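Acyl-CoA N-acyltransferases (NAT) superfamily protein (Arabidopsis thaliana, PDB 6TH0) probably transfers the acetyl group of acetyl-CoA to the N-terminal methionine of transmembrane proteins and to protein lysines, through its GNAT domain. Local coordinates at residues Gln21-Ile26 with Glu34-Val39; Cys7-Asn12 with His59-Ile64. All coordinates share one frame; numbering follows the deposited sequence.

Contact 1: Gln21-Ile26 with Glu34-Val39; sequences QIHRDI and EFFQNV. With ACO (acetyl coenzyme *a), chain C.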
loop_
_atom_site.group_PDB
_atom_site.type_symbol
_atom_site.label_atom_id
_atom_site.label_comp_id
_atom_site.label_asym_id
_atom_site.label_seq_id
_atom_site.Cartn_x
_atom_site.Cartn_y
_atom_site.Cartn_z
ATOM N N GLN A 21 -1.183 7.342 14.581
ATOM C CA GLN A 21 -0.704 6.578 15.729
ATOM C C GLN A 21 -0.291 5.165 15.325
ATOM O O GLN A 21 0.782 4.690 15.717
ATOM C CB GLN A 21 -1.804 6.573 16.788
ATOM C CG GLN A 21 -1.640 5.599 17.927
ATOM C CD GLN A 21 -2.951 4.899 18.231
ATOM O OE1 GLN A 21 -3.210 3.802 17.733
ATOM N NE2 GLN A 21 -3.797 5.540 19.029
ATOM N N ILE A 22 -1.125 4.480 14.539
ATOM C CA ILE A 22 -0.813 3.116 14.119
ATOM C C ILE A 22 0.417 3.089 13.213
ATOM O O ILE A 22 1.235 2.165 13.293
ATOM C CB ILE A 22 -2.037 2.455 13.461
ATOM C CG1 ILE A 22 -1.830 0.933 13.389
ATOM C CG2 ILE A 22 -2.281 3.033 12.052
ATOM C CD1 ILE A 22 -3.096 0.160 13.076
ATOM N N HIS A 23 0.563 4.069 12.308
ATOM C CA HIS A 23 1.794 4.124 11.524
ATOM C C HIS A 23 3.025 4.227 12.423
ATOM O O HIS A 23 4.013 3.506 12.231
ATOM C CB HIS A 23 1.757 5.281 10.528
ATOM C CG HIS A 23 1.043 4.953 9.250
ATOM N ND1 HIS A 23 -0.330 4.836 9.167
ATOM C CD2 HIS A 23 1.517 4.699 8.005
ATOM C CE1 HIS A 23 -0.671 4.542 7.924
ATOM N NE2 HIS A 23 0.430 4.454 7.197
ATOM N N ARG A 24 2.985 5.128 13.403
ATOM C CA ARG A 24 4.107 5.269 14.318
ATOM C C ARG A 24 4.377 3.959 15.040
ATOM O O ARG A 24 5.537 3.589 15.274
ATOM C CB ARG A 24 3.815 6.390 15.319
ATOM C CG ARG A 24 4.736 6.415 16.523
ATOM C CD ARG A 24 6.197 6.613 16.153
ATOM N NE ARG A 24 6.447 7.925 15.564
ATOM C CZ ARG A 24 7.654 8.464 15.427
ATOM N NH1 ARG A 24 8.728 7.809 15.842
ATOM N NH2 ARG A 24 7.785 9.661 14.876
ATOM N N ASP A 25 3.315 3.232 15.385
ATOM C CA ASP A 25 3.499 2.072 16.249
ATOM C C ASP A 25 3.962 0.837 15.478
ATOM O O ASP A 25 4.724 0.029 16.025
ATOM C CB ASP A 25 2.191 1.744 16.971
ATOM C CG ASP A 25 1.868 2.698 18.104
ATOM O OD1 ASP A 25 2.703 3.552 18.503
ATOM O OD2 ASP A 25 0.752 2.567 18.652
ATOM N N ILE A 26 3.507 0.646 14.234
ATOM C CA ILE A 26 3.789 -0.621 13.549
ATOM C C ILE A 26 4.447 -0.461 12.190
ATOM O O ILE A 26 4.941 -1.453 11.627
ATOM C CB ILE A 26 2.525 -1.496 13.413
ATOM C CG1 ILE A 26 1.615 -1.018 12.271
ATOM C CG2 ILE A 26 1.743 -1.549 14.747
ATOM C CD1 ILE A 26 0.409 -1.930 12.080
ATOM N N GLU A 34 2.192 16.011 7.423
ATOM C CA GLU A 34 1.564 16.371 6.155
ATOM C C GLU A 34 1.142 15.135 5.375
ATOM O O GLU A 34 0.108 15.142 4.696
ATOM C CB GLU A 34 2.510 17.225 5.310
ATOM C CG GLU A 34 2.629 18.673 5.732
ATOM C CD GLU A 34 1.308 19.417 5.631
ATOM O OE1 GLU A 34 0.277 18.772 5.344
ATOM O OE2 GLU A 34 1.302 20.654 5.815
ATOM N N PHE A 35 1.925 14.061 5.451
ATOM C CA PHE A 35 1.553 12.867 4.706
ATOM C C PHE A 35 0.183 12.361 5.139
ATOM O O PHE A 35 -0.633 11.952 4.310
ATOM C CB PHE A 35 2.613 11.783 4.882
ATOM C CG PHE A 35 2.181 10.443 4.383
ATOM C CD1 PHE A 35 2.172 10.183 3.018
ATOM C CD2 PHE A 35 1.829 9.433 5.263
ATOM C CE1 PHE A 35 1.790 8.945 2.530
ATOM C CE2 PHE A 35 1.449 8.171 4.792
ATOM C CZ PHE A 35 1.428 7.933 3.409
ATOM N N PHE A 36 -0.088 12.365 6.440
ATOM C CA PHE A 36 -1.357 11.818 6.893
ATOM C C PHE A 36 -2.525 12.727 6.553
ATOM O O PHE A 36 -3.642 12.230 6.367
ATOM C CB PHE A 36 -1.265 11.493 8.377
ATOM C CG PHE A 36 -0.250 10.432 8.650
ATOM C CD1 PHE A 36 -0.538 9.103 8.377
ATOM C CD2 PHE A 36 1.008 10.763 9.120
ATOM C CE1 PHE A 36 0.399 8.121 8.581
ATOM C CE2 PHE A 36 1.953 9.775 9.345
ATOM C CZ PHE A 36 1.646 8.450 9.068
ATOM N N GLN A 37 -2.299 14.045 6.484
ATOM C CA GLN A 37 -3.326 14.939 5.968
ATOM C C GLN A 37 -3.631 14.607 4.513
ATOM O O GLN A 37 -4.791 14.619 4.087
ATOM C CB GLN A 37 -2.887 16.405 6.088
ATOM C CG GLN A 37 -2.939 17.014 7.482
ATOM C CD GLN A 37 -4.353 17.121 8.032
ATOM O OE1 GLN A 37 -5.318 17.260 7.281
ATOM N NE2 GLN A 37 -4.476 17.090 9.354
ATOM N N ASN A 38 -2.585 14.379 3.720
ATOM C CA ASN A 38 -2.772 13.980 2.329
ATOM C C ASN A 38 -3.609 12.710 2.237
ATOM O O ASN A 38 -4.555 12.633 1.447
ATOM C CB ASN A 38 -1.400 13.791 1.682
ATOM C CG ASN A 38 -1.461 13.465 0.191
ATOM O OD1 ASN A 38 -2.534 13.390 -0.438
ATOM N ND2 ASN A 38 -0.278 13.337 -0.400
ATOM N N VAL A 39 -3.317 11.726 3.082
ATOM C CA VAL A 39 -4.027 10.450 3.018
ATOM C C VAL A 39 -5.516 10.659 3.280
ATOM O O VAL A 39 -6.365 10.256 2.480
ATOM C CB VAL A 39 -3.425 9.446 4.020
ATOM C CG1 VAL A 39 -4.302 8.208 4.131
ATOM C CG2 VAL A 39 -2.004 9.045 3.627
HETATM N N1A ACO C . -5.633 -19.141 9.385
HETATM C C2A ACO C . -4.276 -19.209 9.607
HETATM N N3A ACO C . -3.256 -18.529 9.055
HETATM C C4A ACO C . -3.700 -17.614 8.108
HETATM C C5A ACO C . -5.077 -17.426 7.767
HETATM C C6A ACO C . -6.020 -18.225 8.442
HETATM N N6A ACO C . -7.354 -18.089 8.160
HETATM N N7A ACO C . -5.226 -16.437 6.786
HETATM C C8A ACO C . -3.962 -16.036 6.538
HETATM N N9A ACO C . -3.011 -16.713 7.301
HETATM C C1B ACO C . -1.557 -16.544 7.282
HETATM C C2B ACO C . -0.955 -16.281 5.827
HETATM O O2B ACO C . -0.806 -17.466 5.164
HETATM C C3B ACO C . 0.439 -15.736 6.395
HETATM O O3B ACO C . 1.067 -16.831 6.854
HETATM P P3B ACO C . 2.898 -16.722 6.709
HETATM O O7A ACO C . 3.078 -15.719 7.818
HETATM O O8A ACO C . 3.363 -18.143 6.980
HETATM O O9A ACO C . 3.018 -16.170 5.309
HETATM C C4B ACO C . -0.025 -14.789 7.552
HETATM O O4B ACO C . -1.228 -15.401 8.122
HETATM C C5B ACO C . -0.262 -13.349 7.059
HETATM O O5B ACO C . -1.143 -13.315 5.980
HETATM P P1A ACO C . -2.265 -12.136 6.254
HETATM O O1A ACO C . -3.044 -12.467 7.472
HETATM O O2A ACO C . -2.944 -11.862 4.941
HETATM O O3A ACO C . -1.501 -10.667 6.612
HETATM P P2A ACO C . -1.780 -10.071 8.058
HETATM O O4A ACO C . -3.126 -9.454 8.170
HETATM O O5A ACO C . -1.238 -10.904 9.189
HETATM O O6A ACO C . -0.769 -8.659 8.096
HETATM C CBP ACO C . 1.333 -7.591 7.613
HETATM C CCP ACO C . 0.409 -8.867 7.395
HETATM C CDP ACO C . 0.668 -6.431 6.910
HETATM C CEP ACO C . 2.729 -7.840 7.037
HETATM C CAP ACO C . 1.378 -7.382 9.150
HETATM O OAP ACO C . 2.186 -8.374 9.778
HETATM C C9P ACO C . 1.934 -6.030 9.588
HETATM O O9P ACO C . 1.185 -5.106 9.820
HETATM N N8P ACO C . 3.293 -5.909 9.788
HETATM C C7P ACO C . 3.913 -4.614 10.226
HETATM C C6P ACO C . 3.773 -3.570 9.157
HETATM C C5P ACO C . 4.554 -4.043 7.982
HETATM O O5P ACO C . 5.609 -4.655 8.044
HETATM N N4P ACO C . 4.013 -3.759 6.744
HETATM C C3P ACO C . 4.780 -4.249 5.599
HETATM C C2P ACO C . 4.564 -3.351 4.435
HETATM S S1P ACO C . 5.583 -4.005 3.024
HETATM C C ACO C . 7.073 -3.085 3.403
HETATM O O ACO C . 8.059 -3.600 3.870
HETATM C CH3 ACO C . 7.036 -1.663 3.179
#
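His23 and Phe36 carry this contact, ring against ring. Phe36 comes in with its edge: CE1 stands over one face of the imidazole, displaced toward the rim, and lies 3.3 Å from His23 CG. The next atom of the same edge, Phe36 CZ, lies against the root of the imidazole, 3.5 Å from His23 CB. With the ring centroids 4.8 Å apart and the planes turned 73° to each other, this is a T-shaped stack in which phenylalanine supplies the edge and histidine the face. Both side chains leave the backbone with CG anti to the carbonyl carbon (chi1 -84° in His23, -63° in Phe36), which brings the rings together although the helices keep their distance: the closest alpha carbons, His23 CA and Phe36 CA, are 9.5 Å apart. The helices are 16-26 and 33-41, which follow the first strand of the GNAT fold and pack against its central sheet. Two hydrogen bonds fix the rotation of the imidazole: ND1 to Leu19 O, one turn back in its own helix, and NE2 to Thr99 OG1 on strand 93-102, so both nitrogens of a buried residue are satisfied; Phe66 also meets this ring. Against Phe36 packs Phe35, with CD2 over the centre of one face, 3.7 Å above the plane, while Leu16 and Glu20 touch it from the first helix. Farther along that helix, Ile26 belongs to the acetyl-CoA pocket: Ile26 O approaches C6P of the cofactor's pantetheine arm at 3.5 Å, and Ile26 CD1 is 4.0 Å from O9P.

Contact 2: Cys7-Asn12 with His59-Ile64; sequences CFRPIN and HSEELI
Arg9 and Glu61 meet where an edge strand faces a turn. Segment 7-12 leaves strand 6-10, outermost in the sheet, for the loop leading to helix 16-26; segment 59-64 begins with a turn in which Glu62 N bonds to His59 O at 3.0 Å and then leads toward strand 63-73. Strand 45-52 lies between those two strands in the sheet, so it is the long arginine side chain that spans the gap. Its CG sits between the backbone N and the carbonyl carbon (chi1 56°), and from CG to NE the chain runs extended, delivering the guanidinium to the turn. There NH2 donates to Glu61 O at 3.0 Å, with the acceptor almost exactly in the guanidinium plane and the donor close to the line of the C=O bond. The Glu61 side chain bends at chi2 (-52°), carrying OE1 to 3.3 Å from Arg9 NE in a salt bridge whose hydrogen bond is weak; carboxylate and guanidinium planes are 33° apart. Arg9 NH1 turns to its own segment, donating to Pro10 O at 3.1 Å, and also forms a salt bridge with Asp15. Glu61 OE2 is paired with Arg53. Arg9 thus stands between two acids and Glu61 between two arginines, a surface chain of alternating charge in which each probably stabilises the ionised form of its neighbours, while two backbone carbonyls, both in the guanidinium plane, probably limit its rotation.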
loop_
_atom_site.group_PDB
_atom_site.type_symbol
_atom_site.label_atom_id
_atom_site.label_comp_id
_atom_site.label_asym_id
_atom_site.label_seq_id
_atom_site.Cartn_x
_atom_site.Cartn_y
_atom_site.Cartn_z
ATOM N N CYS A 7 -14.762 -5.316 7.726
ATOM C CA CYS A 7 -15.247 -4.526 6.601
ATOM C C CYS A 7 -14.179 -3.541 6.137
ATOM O O CYS A 7 -13.232 -3.229 6.864
ATOM C CB CYS A 7 -16.533 -3.768 6.960
ATOM S SG CYS A 7 -17.977 -4.799 7.247
ATOM N N PHE A 8 -14.343 -3.043 4.913
ATOM C CA PHE A 8 -13.372 -2.132 4.326
ATOM C C PHE A 8 -14.067 -0.872 3.831
ATOM O O PHE A 8 -15.148 -0.939 3.247
ATOM C CB PHE A 8 -12.601 -2.834 3.207
ATOM C CG PHE A 8 -11.962 -4.125 3.651
ATOM C CD1 PHE A 8 -10.747 -4.123 4.326
ATOM C CD2 PHE A 8 -12.595 -5.335 3.426
ATOM C CE1 PHE A 8 -10.172 -5.302 4.752
ATOM C CE2 PHE A 8 -12.021 -6.521 3.853
ATOM C CZ PHE A 8 -10.811 -6.505 4.510
ATOM N N ARG A 9 -13.471 0.279 4.114
ATOM C CA ARG A 9 -14.033 1.551 3.684
ATOM C C ARG A 9 -12.892 2.502 3.382
ATOM O O ARG A 9 -11.753 2.271 3.812
ATOM C CB ARG A 9 -14.956 2.147 4.754
ATOM C CG ARG A 9 -14.258 2.320 6.126
ATOM C CD ARG A 9 -14.988 3.360 6.972
ATOM N NE ARG A 9 -14.436 3.466 8.328
ATOM C CZ ARG A 9 -13.340 4.155 8.634
ATOM N NH1 ARG A 9 -12.663 4.780 7.679
ATOM N NH2 ARG A 9 -12.912 4.218 9.889
ATOM N N PRO A 10 -13.150 3.572 2.634
ATOM C CA PRO A 10 -12.103 4.568 2.409
ATOM C C PRO A 10 -11.692 5.206 3.726
ATOM O O PRO A 10 -12.497 5.365 4.646
ATOM C CB PRO A 10 -12.763 5.582 1.473
ATOM C CG PRO A 10 -13.908 4.825 0.832
ATOM C CD PRO A 10 -14.386 3.880 1.894
ATOM N N ILE A 11 -10.415 5.555 3.825
ATOM C CA ILE A 11 -9.982 6.348 4.968
ATOM C C ILE A 11 -10.530 7.764 4.841
ATOM O O ILE A 11 -10.574 8.343 3.743
ATOM C CB ILE A 11 -8.452 6.328 5.080
ATOM C CG1 ILE A 11 -7.996 4.902 5.375
ATOM C CG2 ILE A 11 -7.996 7.229 6.238
ATOM C CD1 ILE A 11 -6.500 4.733 5.484
ATOM N N ASN A 12 -10.997 8.320 5.949
ATOM C CA ASN A 12 -11.552 9.668 5.970
ATOM C C ASN A 12 -10.914 10.484 7.081
ATOM O O ASN A 12 -10.163 9.957 7.906
ATOM C CB ASN A 12 -13.082 9.637 6.127
ATOM C CG ASN A 12 -13.533 8.934 7.386
ATOM O OD1 ASN A 12 -13.326 9.431 8.493
ATOM N ND2 ASN A 12 -14.159 7.772 7.225
ATOM N N HIS A 59 -15.234 1.183 20.049
ATOM C CA HIS A 59 -14.212 1.304 19.018
ATOM C C HIS A 59 -14.600 0.633 17.697
ATOM O O HIS A 59 -13.724 0.349 16.872
ATOM C CB HIS A 59 -12.890 0.739 19.540
ATOM C CG HIS A 59 -12.486 1.306 20.864
ATOM N ND1 HIS A 59 -12.842 0.725 22.062
ATOM C CD2 HIS A 59 -11.784 2.419 21.180
ATOM C CE1 HIS A 59 -12.364 1.448 23.060
ATOM N NE2 HIS A 59 -11.719 2.482 22.551
ATOM N N SER A 60 -15.891 0.365 17.489
ATOM C CA SER A 60 -16.327 -0.353 16.297
ATOM C C SER A 60 -15.839 0.313 15.011
ATOM O O SER A 60 -15.483 -0.376 14.049
ATOM C CB SER A 60 -17.852 -0.464 16.294
ATOM O OG SER A 60 -18.455 0.816 16.235
ATOM N N GLU A 61 -15.819 1.645 14.964
ATOM C CA GLU A 61 -15.434 2.360 13.748
ATOM C C GLU A 61 -13.937 2.654 13.664
ATOM O O GLU A 61 -13.472 3.163 12.634
ATOM C CB GLU A 61 -16.220 3.672 13.642
ATOM C CG GLU A 61 -17.585 3.550 12.978
ATOM C CD GLU A 61 -17.531 2.856 11.632
ATOM O OE1 GLU A 61 -16.563 3.082 10.877
ATOM O OE2 GLU A 61 -18.459 2.077 11.331
ATOM N N GLU A 62 -13.174 2.319 14.702
ATOM C CA GLU A 62 -11.733 2.535 14.708
ATOM C C GLU A 62 -11.038 1.524 13.806
ATOM O O GLU A 62 -11.292 0.321 13.901
ATOM C CB GLU A 62 -11.195 2.431 16.136
ATOM C CG GLU A 62 -9.727 2.811 16.290
ATOM C CD GLU A 62 -9.192 2.542 17.689
ATOM O OE1 GLU A 62 -9.325 1.396 18.166
ATOM O OE2 GLU A 62 -8.655 3.482 18.315
ATOM N N LEU A 63 -10.174 2.001 12.914
ATOM C CA LEU A 63 -9.543 1.082 11.975
ATOM C C LEU A 63 -8.560 0.160 12.694
ATOM O O LEU A 63 -7.902 0.551 13.663
ATOM C CB LEU A 63 -8.831 1.850 10.854
ATOM C CG LEU A 63 -7.643 2.759 11.179
ATOM C CD1 LEU A 63 -6.355 1.973 11.209
ATOM C CD2 LEU A 63 -7.544 3.889 10.150
ATOM N N ILE A 64 -8.476 -1.081 12.222
ATOM C CA ILE A 64 -7.494 -2.040 12.711
ATOM C C ILE A 64 -6.567 -2.517 11.595
ATOM O O ILE A 64 -5.712 -3.380 11.812
ATOM C CB ILE A 64 -8.190 -3.218 13.426
ATOM C CG1 ILE A 64 -9.322 -3.798 12.580
ATOM C CG2 ILE A 64 -8.759 -2.743 14.757
ATOM C CD1 ILE A 64 -8.861 -4.650 11.416
#

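In the fold
Contact 1 is nested inside the chain loop that contact 2 closes, and their centres lie 15 Å apart. Strand 6-10 and helix 16-26 are consecutive in the chain, so the loop held at contact 2 leads directly into the helix used by contact 1. The two also touch, Ile22 CD1 packing on Leu63 CD1 at 4.2 Å. Their settings differ: contact 1 is a buried aromatic pair, contact 2 a polar surface link away from the annotated sites. The cofactor is nearer to contact 1, which contributes Ile26 to its pocket; the His23 side chain is about 8 Å from that of Leu100 and about 11 Å from that of Val102, two acetyl-CoA-binding residues.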